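Local atomic coordinates of beta 1-3 glucanase (Clostridium beijerinckii NCIMB 8052, PDB entry 5H4E), a protein that probably hydrolyses the beta-1,3 linkages of glucans, as a glycoside hydrolase of family 64. Residues 21-24 / 25-28; 141-145 / 146-150. All coordinates share one frame; numbering follows the deposited sequence.

Contact 1: 21-24 / 25-28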
loop_
_atom_site.group_PDB
_atom_site.type_symbol
_atom_site.label_atom_id
_atom_site.label_comp_id
_atom_site.label_asym_id
_atom_site.label_seq_id
_atom_site.Cartn_x
_atom_site.Cartn_y
_atom_site.Cartn_z
ATOM N N TYR A 21 -6.759 -15.542 17.882
ATOM C CA TYR A 21 -6.590 -14.402 18.790
ATOM C C TYR A 21 -7.937 -13.910 19.319
ATOM O O TYR A 21 -8.934 -13.904 18.587
ATOM C CB TYR A 21 -5.862 -13.239 18.094
ATOM C CG TYR A 21 -4.490 -13.576 17.551
ATOM C CD1 TYR A 21 -3.362 -13.554 18.375
ATOM C CD2 TYR A 21 -4.319 -13.908 16.209
ATOM C CE1 TYR A 21 -2.107 -13.861 17.876
ATOM C CE2 TYR A 21 -3.074 -14.219 15.705
ATOM C CZ TYR A 21 -1.970 -14.185 16.531
ATOM O OH TYR A 21 -0.731 -14.498 16.018
ATOM N N SER A 22 -7.965 -13.505 20.589
ATOM C CA SER A 22 -9.155 -12.888 21.184
ATOM C C SER A 22 -9.088 -11.384 20.950
ATOM O O SER A 22 -8.051 -10.876 20.545
ATOM C CB SER A 22 -9.244 -13.193 22.682
ATOM O OG SER A 22 -8.145 -12.622 23.366
ATOM N N ASN A 23 -10.177 -10.666 21.206
ATOM C CA ASN A 23 -10.156 -9.214 21.058
ATOM C C ASN A 23 -9.187 -8.547 22.036
ATOM O O ASN A 23 -8.699 -7.435 21.800
ATOM C CB ASN A 23 -11.563 -8.643 21.234
ATOM C CG ASN A 23 -12.443 -8.898 20.029
ATOM O OD1 ASN A 23 -12.018 -9.528 19.068
ATOM N ND2 ASN A 23 -13.674 -8.415 20.074
ATOM N N ASP A 24 -8.902 -9.237 23.133
ATOM C CA ASP A 24 -7.897 -8.791 24.087
ATOM C C ASP A 24 -6.474 -8.948 23.528
ATOM O O ASP A 24 -5.511 -8.481 24.131
ATOM C CB ASP A 24 -8.039 -9.576 25.395
ATOM C CG ASP A 24 -7.416 -8.864 26.570
ATOM O OD1 ASP A 24 -7.778 -7.690 26.826
ATOM O OD2 ASP A 24 -6.557 -9.477 27.234
ATOM N N GLN A 25 -6.351 -9.598 22.370
ATOM C CA GLN A 25 -5.048 -9.830 21.748
ATOM C C GLN A 25 -4.898 -9.094 20.410
ATOM O O GLN A 25 -3.945 -9.328 19.659
ATOM C CB GLN A 25 -4.830 -11.326 21.546
ATOM C CG GLN A 25 -4.824 -12.097 22.860
ATOM C CD GLN A 25 -4.839 -13.595 22.673
ATOM O OE1 GLN A 25 -5.454 -14.111 21.739
ATOM N NE2 GLN A 25 -4.164 -14.311 23.575
ATOM N N ILE A 26 -5.848 -8.217 20.122
ATOM C CA ILE A 26 -5.812 -7.424 18.898
ATOM C C ILE A 26 -5.643 -5.957 19.268
ATOM O O ILE A 26 -6.380 -5.445 20.104
ATOM C CB ILE A 26 -7.088 -7.630 18.072
ATOM C CG1 ILE A 26 -7.206 -9.099 17.651
ATOM C CG2 ILE A 26 -7.095 -6.715 16.839
ATOM C CD1 ILE A 26 -8.541 -9.432 16.978
ATOM N N TYR A 27 -4.669 -5.291 18.658
ATOM C CA TYR A 27 -4.379 -3.898 18.981
ATOM C C TYR A 27 -4.534 -2.996 17.770
ATOM O O TYR A 27 -4.042 -3.330 16.704
ATOM C CB TYR A 27 -2.961 -3.758 19.513
ATOM C CG TYR A 27 -2.681 -4.562 20.760
ATOM C CD1 TYR A 27 -2.588 -3.933 22.001
ATOM C CD2 TYR A 27 -2.492 -5.943 20.704
ATOM C CE1 TYR A 27 -2.326 -4.653 23.154
ATOM C CE2 TYR A 27 -2.224 -6.681 21.870
ATOM C CZ TYR A 27 -2.141 -6.018 23.085
ATOM O OH TYR A 27 -1.874 -6.709 24.252
ATOM N N TRP A 28 -5.187 -1.847 17.929
ATOM C CA TRP A 28 -5.234 -0.890 16.828
ATOM C C TRP A 28 -4.754 0.504 17.225
ATOM O O TRP A 28 -4.869 0.915 18.388
ATOM C CB TRP A 28 -6.647 -0.804 16.255
ATOM C CG TRP A 28 -7.647 -0.237 17.206
ATOM C CD1 TRP A 28 -8.440 -0.935 18.076
ATOM C CD2 TRP A 28 -7.979 1.137 17.379
ATOM N NE1 TRP A 28 -9.244 -0.075 18.775
ATOM C CE2 TRP A 28 -8.974 1.205 18.371
ATOM C CE3 TRP A 28 -7.530 2.325 16.792
ATOM C CZ2 TRP A 28 -9.522 2.406 18.793
ATOM C CZ3 TRP A 28 -8.081 3.517 17.214
ATOM C CH2 TRP A 28 -9.069 3.547 18.201
HETATM O O HOH W 1 -2.965 -8.966 24.834
#
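With chi1 at -62°, Gln25 holds its CG beside its own backbone N, and the chain then runs out extended, carrying the amide back over the turn to Ser22 and Tyr21. There OE1 of Gln25 receives the backbone N of Ser22 at 2.8 Å, in a nearly straight bond (163° at the hydrogen), the donor standing somewhat out of the carbonyl plane. The main chain answers in the other direction: N of Gln25 donates to O of Ser22, also over 2.8 Å. Ser22 and Gln25 are thus tied twice, once through the side chain and once through the backbone. CG of Gln25 comes to 3.4 Å from Ser22 OG, while OE1 comes within 3.2 Å of Tyr21 CA. The Tyr21 ring stands across the amide, the two planes 72° apart; the same ring meets Tyr101, the two ring planes inclined, and packs edge-to-face with Trp375. A weak bond from Ile26 N to Asn23 O, 3.4 Å long, continues the turn, and a water links the turn to the strand, donating to Asp24 O at 2.7 Å and lying 2.6 Å from Tyr27 OH. Asn15 and Ser82 bind the side chains of Asn23 and Asp24, fixing the turn to its surroundings. What results is a short 3-10 turn leading into strand 26-33, its start held by one of the two bonds of a capping box, the one in which the third residue after the N-cap turns its side chain back to the N-cap N-H.

Contact 2: 141-145 / 146-150; sequences MAWTN and DGLWI
Trp149 lies across the strand pair toward Thr144, on the face it shares with Ala142. From CB, chi1 of -73° sets CG beside the tryptophan's own backbone N, and chi2 of -107° then turns the six-membered ring toward the turn. CE3 passes 3.9 Å from Ala142 O, which sits at the ring edge and in its plane; CZ3 next meets Thr144 OG1 at 3.6 Å. At the tip, CH2 comes to 3.8 Å from CB of Asp146, again at the edge, while the indole stacks with His362. The backbone beneath is a beta hairpin with a two-residue loop, Asn145 and Asp146, joining strands 136-144 and 147-151: Thr144 to Gly147 form a type I turn, and Gly147 N reaches Thr144 O over 3.2 Å while Thr144 N returns to Gly147 O. Thr144 OG1 has a second role, accepting Asp146 N at 3.2 Å to make an ST turn. Gly147 follows with a positive phi of 116°, and having no side chain it avoids a clash with the Asp146 carbonyl O. On the other face Trp143 CD1 has Gly147 O at its ring edge, 3.5 Å away, and Leu148 CD1 sits above one ring face, 4.2 Å from its plane and toward the rim. Lys91 makes a cation-pi contact with the same indole.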
loop_
_atom_site.group_PDB
_atom_site.type_symbol
_atom_site.label_atom_id
_atom_site.label_comp_id
_atom_site.label_asym_id
_atom_site.label_seq_id
_atom_site.Cartn_x
_atom_site.Cartn_y
_atom_site.Cartn_z
ATOM N N MET A 141 -6.121 5.200 4.602
ATOM C CA MET A 141 -7.352 5.953 4.352
ATOM C C MET A 141 -7.140 7.454 4.363
ATOM O O MET A 141 -6.182 7.960 4.945
ATOM C CB MET A 141 -8.426 5.592 5.376
ATOM C CG MET A 141 -8.301 6.328 6.672
ATOM S SD MET A 141 -8.670 5.202 8.018
ATOM C CE MET A 141 -7.130 4.311 7.991
ATOM N N ALA A 142 -8.033 8.154 3.677
ATOM C CA ALA A 142 -8.079 9.609 3.749
ATOM C C ALA A 142 -9.524 10.039 3.564
ATOM O O ALA A 142 -10.249 9.471 2.745
ATOM C CB ALA A 142 -7.186 10.239 2.705
ATOM N N TRP A 143 -9.944 11.019 4.351
ATOM C CA TRP A 143 -11.283 11.550 4.238
ATOM C C TRP A 143 -11.125 13.037 3.992
ATOM O O TRP A 143 -10.670 13.772 4.871
ATOM C CB TRP A 143 -12.093 11.261 5.497
ATOM C CG TRP A 143 -13.527 11.700 5.434
ATOM C CD1 TRP A 143 -14.253 12.031 4.321
ATOM C CD2 TRP A 143 -14.401 11.867 6.549
ATOM N NE1 TRP A 143 -15.534 12.395 4.683
ATOM C CE2 TRP A 143 -15.647 12.303 6.048
ATOM C CE3 TRP A 143 -14.247 11.696 7.929
ATOM C CZ2 TRP A 143 -16.734 12.553 6.880
ATOM C CZ3 TRP A 143 -15.320 11.952 8.750
ATOM C CH2 TRP A 143 -16.549 12.380 8.226
ATOM N N THR A 144 -11.470 13.466 2.783
ATOM C CA THR A 144 -11.240 14.842 2.368
ATOM C C THR A 144 -12.531 15.497 1.927
ATOM O O THR A 144 -13.613 14.931 2.091
ATOM C CB THR A 144 -10.239 14.907 1.215
ATOM O OG1 THR A 144 -10.823 14.295 0.058
ATOM C CG2 THR A 144 -8.955 14.160 1.582
ATOM N N ASN A 145 -12.408 16.682 1.342
ATOM C CA ASN A 145 -13.555 17.393 0.790
ATOM C C ASN A 145 -14.286 16.592 -0.296
ATOM O O ASN A 145 -15.455 16.843 -0.593
ATOM C CB ASN A 145 -13.101 18.738 0.220
ATOM C CG ASN A 145 -14.248 19.542 -0.350
ATOM O OD1 ASN A 145 -15.299 19.678 0.287
ATOM N ND2 ASN A 145 -14.063 20.072 -1.565
ATOM N N ASP A 146 -13.590 15.618 -0.871
ATOM C CA ASP A 146 -14.110 14.848 -1.993
ATOM C C ASP A 146 -14.560 13.434 -1.624
ATOM O O ASP A 146 -14.876 12.634 -2.504
ATOM C CB ASP A 146 -13.055 14.786 -3.093
ATOM C CG ASP A 146 -12.657 16.164 -3.584
ATOM O OD1 ASP A 146 -13.544 17.048 -3.633
ATOM O OD2 ASP A 146 -11.467 16.366 -3.914
ATOM N N GLY A 147 -14.608 13.132 -0.329
ATOM C CA GLY A 147 -15.081 11.835 0.125
ATOM C C GLY A 147 -13.996 11.046 0.838
ATOM O O GLY A 147 -12.932 11.575 1.155
ATOM N N LEU A 148 -14.264 9.770 1.071
ATOM C CA LEU A 148 -13.350 8.912 1.818
ATOM C C LEU A 148 -12.798 7.822 0.908
ATOM O O LEU A 148 -13.542 7.230 0.130
ATOM C CB LEU A 148 -14.067 8.302 3.023
ATOM C CG LEU A 148 -13.318 7.404 4.012
ATOM C CD1 LEU A 148 -14.024 7.495 5.353
ATOM C CD2 LEU A 148 -13.307 5.976 3.529
ATOM N N TRP A 149 -11.494 7.571 1.015
ATOM C CA TRP A 149 -10.839 6.449 0.344
ATOM C C TRP A 149 -10.287 5.554 1.427
ATOM O O TRP A 149 -9.695 6.052 2.369
ATOM C CB TRP A 149 -9.679 6.902 -0.552
ATOM C CG TRP A 149 -10.058 7.588 -1.821
ATOM C CD1 TRP A 149 -9.973 7.076 -3.095
ATOM C CD2 TRP A 149 -10.557 8.921 -1.957
ATOM N NE1 TRP A 149 -10.398 8.010 -4.005
ATOM C CE2 TRP A 149 -10.766 9.150 -3.336
ATOM C CE3 TRP A 149 -10.858 9.942 -1.050
ATOM C CZ2 TRP A 149 -11.255 10.361 -3.827
ATOM C CZ3 TRP A 149 -11.353 11.146 -1.541
ATOM C CH2 TRP A 149 -11.542 11.343 -2.919
ATOM N N ILE A 150 -10.473 4.248 1.315
ATOM C CA ILE A 150 -9.879 3.355 2.295
ATOM C C ILE A 150 -9.481 2.074 1.576
ATOM O O ILE A 150 -10.157 1.656 0.631
ATOM C CB ILE A 150 -10.848 3.092 3.486
ATOM C CG1 ILE A 150 -10.202 2.166 4.518
ATOM C CG2 ILE A 150 -12.205 2.540 2.997
ATOM C CD1 ILE A 150 -10.914 2.160 5.860
#

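Contacts 1 and 2 show how local turns serve one sheet at different places. Their centres are 27 Å apart and their nearest atoms about 9 Å, so they do not touch; strand 95-101 is one element that links them. It bonds through Ser100 to Tyr27 of contact 1 and pairs antiparallel with strand 136-144, whose Met141 bonds to Ala95. The first turn leads into a strand of this antiparallel sheet, whereas the second connects two of its neighbouring strands. Strand 9-16 of the five-stranded sheet also meets both, through Asn15 near contact 1 and through Val9 and Leu11 under contact 2. Neither contact includes a bound ligand.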